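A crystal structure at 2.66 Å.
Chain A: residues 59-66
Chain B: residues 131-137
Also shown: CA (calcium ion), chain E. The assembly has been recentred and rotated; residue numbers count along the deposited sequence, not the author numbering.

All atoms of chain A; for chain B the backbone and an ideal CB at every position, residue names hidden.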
# COMPACT_ATOMS: atom_id res chain seq x y z
N GLU A 59 -4.88 33.58 -9.50
CA GLU A 59 -5.21 32.45 -10.36
C GLU A 59 -5.82 31.34 -9.51
O GLU A 59 -5.23 30.88 -8.53
CB GLU A 59 -3.95 31.92 -11.06
CG GLU A 59 -3.16 33.00 -11.79
CD GLU A 59 -1.64 32.71 -11.92
OE1 GLU A 59 -1.18 31.56 -11.60
OE2 GLU A 59 -0.91 33.66 -12.34
N PHE A 60 -7.02 30.92 -9.89
CA PHE A 60 -7.75 29.89 -9.19
C PHE A 60 -6.90 28.71 -8.65
O PHE A 60 -6.94 28.41 -7.46
CB PHE A 60 -8.88 29.39 -10.08
CG PHE A 60 -9.81 28.46 -9.38
CD1 PHE A 60 -10.57 28.91 -8.30
CD2 PHE A 60 -9.91 27.13 -9.78
CE1 PHE A 60 -11.44 28.05 -7.64
CE2 PHE A 60 -10.78 26.26 -9.13
CZ PHE A 60 -11.55 26.73 -8.04
N SER A 61 -6.15 28.03 -9.52
CA SER A 61 -5.51 26.77 -9.14
C SER A 61 -4.24 26.92 -8.30
O SER A 61 -4.02 26.12 -7.38
CB SER A 61 -5.19 25.93 -10.36
OG SER A 61 -6.39 25.45 -10.90
N THR A 62 -3.43 27.94 -8.62
CA THR A 62 -2.27 28.27 -7.82
C THR A 62 -2.71 28.54 -6.39
O THR A 62 -2.09 28.07 -5.42
CB THR A 62 -1.54 29.48 -8.41
OG1 THR A 62 -0.91 29.10 -9.64
CG2 THR A 62 -0.49 30.01 -7.46
N ASP A 63 -3.81 29.27 -6.24
CA ASP A 63 -4.26 29.68 -4.93
C ASP A 63 -4.93 28.55 -4.16
O ASP A 63 -4.71 28.39 -2.95
CB ASP A 63 -5.13 30.94 -5.03
CG ASP A 63 -4.29 32.21 -5.28
OD1 ASP A 63 -3.13 32.12 -5.75
OD2 ASP A 63 -4.79 33.32 -4.99
N ALA A 64 -5.73 27.75 -4.85
CA ALA A 64 -6.27 26.55 -4.27
C ALA A 64 -5.14 25.72 -3.66
O ALA A 64 -5.31 25.21 -2.57
CB ALA A 64 -7.04 25.76 -5.31
N LYS A 65 -4.00 25.61 -4.34
CA LYS A 65 -2.86 24.77 -3.90
C LYS A 65 -1.97 25.38 -2.81
O LYS A 65 -1.46 24.64 -1.97
CB LYS A 65 -1.94 24.43 -5.08
CG LYS A 65 -2.50 23.51 -6.18
CD LYS A 65 -2.53 22.08 -5.72
CE LYS A 65 -3.39 21.19 -6.63
NZ LYS A 65 -3.65 19.90 -5.92
N GLN A 66 -1.73 26.69 -2.83
CA GLN A 66 -0.86 27.27 -1.82
C GLN A 66 -1.61 27.79 -0.64
O GLN A 66 -1.09 27.88 0.47
CB GLN A 66 0.06 28.35 -2.37
CG GLN A 66 -0.58 29.42 -3.26
CD GLN A 66 0.42 30.50 -3.64
OE1 GLN A 66 1.58 30.46 -3.22
NE2 GLN A 66 -0.03 31.47 -4.42
N UNK B 131 -4.35 10.27 -12.50
CA UNK B 131 -4.39 10.26 -11.03
C UNK B 131 -5.25 11.35 -10.49
O UNK B 131 -5.99 11.17 -9.51
CB UNK B 131 -2.98 10.39 -10.44
N UNK B 132 -5.15 12.51 -11.11
CA UNK B 132 -5.69 13.71 -10.50
C UNK B 132 -5.76 14.84 -11.51
O UNK B 132 -5.03 14.85 -12.50
CB UNK B 132 -4.85 14.13 -9.29
N UNK B 133 -6.64 15.79 -11.21
CA UNK B 133 -6.79 17.05 -11.93
C UNK B 133 -6.91 18.23 -10.93
O UNK B 133 -7.14 18.04 -9.73
CB UNK B 133 -8.01 16.99 -12.85
N UNK B 134 -6.72 19.45 -11.42
CA UNK B 134 -6.88 20.66 -10.65
C UNK B 134 -8.33 20.90 -10.31
O UNK B 134 -9.21 20.53 -11.10
CB UNK B 134 -6.31 21.86 -11.41
N UNK B 135 -8.61 21.58 -9.18
CA UNK B 135 -7.67 22.11 -8.20
C UNK B 135 -7.31 21.08 -7.13
O UNK B 135 -6.35 21.30 -6.39
CB UNK B 135 -8.25 23.36 -7.54
N UNK B 136 -8.05 19.96 -7.06
CA UNK B 136 -7.82 18.90 -6.06
C UNK B 136 -8.45 17.57 -6.47
O UNK B 136 -9.06 17.49 -7.54
CB UNK B 136 -8.38 19.33 -4.70
N UNK B 137 -8.36 16.58 -5.59
CA UNK B 137 -8.77 15.22 -5.92
C UNK B 137 -10.28 15.01 -5.98
O UNK B 137 -10.72 13.89 -6.29
CB UNK B 137 -8.17 14.25 -4.89
CA CA E . -2.71 14.86 -4.08

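Chain A offers the first turns of a helix, and chain B passes it as a largely irregular segment, extended at 132 and 133, that comes closest at position 135, where the CA atom lies 5.2 Å from CA of Ser61(A).

Position 131 has nothing of chain A within reach of its CB, so chain A sets little constraint and many side chains would fit. It is Ser131(B), which makes no contact.

At position 132 the backbone is extended (phi/psi -166/157°) and CA-to-CB points toward chain A, yet the ideal CB has no neighbour there within 5.5 Å. Only a long side chain could cross the gap. The amino group of Lys65(A) and a calcium ion both lie on that side, which favours an acid, although a long amide could also reach. The residue is Glu132(B). Its OE1 binds the calcium ion at 2.8 Å, while OE2 forms a long salt bridge of 3.9 Å with NZ of Lys65(A); one carboxylate thus serves two positive charges.

Position 133, also extended, directs its CB away from chain A and leaves the choice open. Selenomethionine, Met133(B), occupies it.

At position 134 CA-to-CB runs sideways, and the ideal CB stands 3.6 Å from OG of Ser61(A). Beyond it lies the aliphatic part of Lys65(A). A small polar residue could answer the hydroxyl, and a branched apolar one could cover the lysine chain. Leu134(B) takes the second course in part: CD2 is 4.1 Å from CE of Lys65(A), and CD1 packs 3.5 Å from OG of Ser61(A).

Position 135 is the most confined. Its ideal CB lies 3.5 Å from CB of Ala64(A), a tight approach, and 4.2 Å from CE2 of Phe60(A). The preceding peptide is cis and phi is -87°, which points strongly to proline, although a compact apolar side chain would also suit the surroundings. Pro135(B) has more of its surface covered by chain A than any other residue of its stretch: its CG meets CE2 of Phe60(A) at 3.7 Å, oblique to the ring, and its CB sits 3.6 Å from CB of Ala64(A). The backbone comes close as well: O of Pro135(B) is 3.0 Å from CE of Lys65(A) and 3.1 Å from NZ of Lys65(A).

At position 136 the sideways CB is 4.9 Å from NZ of Lys65(A), so an acid or a small polar group would be compatible. The carboxylate oxygens of Asp136(B) lie farther from NZ of Lys65(A) than its CB does, and OD1 is hydrogen-bonded to a residue just beyond the stretches.

Position 137 finds no partner in chain A and is not restricted by it; it is Ala137(B).

Chain B, residues 131-137: SEMLPDA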
# COMPACT_ATOMS: atom_id res chain seq x y z
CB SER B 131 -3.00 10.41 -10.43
OG SER B 131 -2.07 9.67 -11.18
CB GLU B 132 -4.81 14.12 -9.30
CG GLU B 132 -5.59 14.62 -8.11
CD GLU B 132 -4.70 15.04 -6.97
OE1 GLU B 132 -4.03 14.17 -6.39
OE2 GLU B 132 -4.70 16.25 -6.64
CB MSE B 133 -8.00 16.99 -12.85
CG MSE B 133 -7.88 16.06 -14.04
SE MSE B 133 -8.72 14.30 -13.81
CE MSE B 133 -10.57 14.78 -13.55
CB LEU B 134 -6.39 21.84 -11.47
CG LEU B 134 -4.90 21.86 -11.82
CD1 LEU B 134 -4.68 23.00 -12.78
CD2 LEU B 134 -4.04 22.04 -10.60
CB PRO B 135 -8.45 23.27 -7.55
CG PRO B 135 -9.87 22.94 -7.70
CD PRO B 135 -9.99 22.07 -8.94
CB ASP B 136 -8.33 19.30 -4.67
CG ASP B 136 -9.85 19.46 -4.61
OD1 ASP B 136 -10.60 18.66 -5.23
OD2 ASP B 136 -10.31 20.39 -3.92
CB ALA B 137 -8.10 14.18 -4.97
O HOH W 1 -4.43 14.22 -2.48
O HOH W 2 -0.93 15.62 -6.16
O HOH W 3 -1.11 16.22 -3.05
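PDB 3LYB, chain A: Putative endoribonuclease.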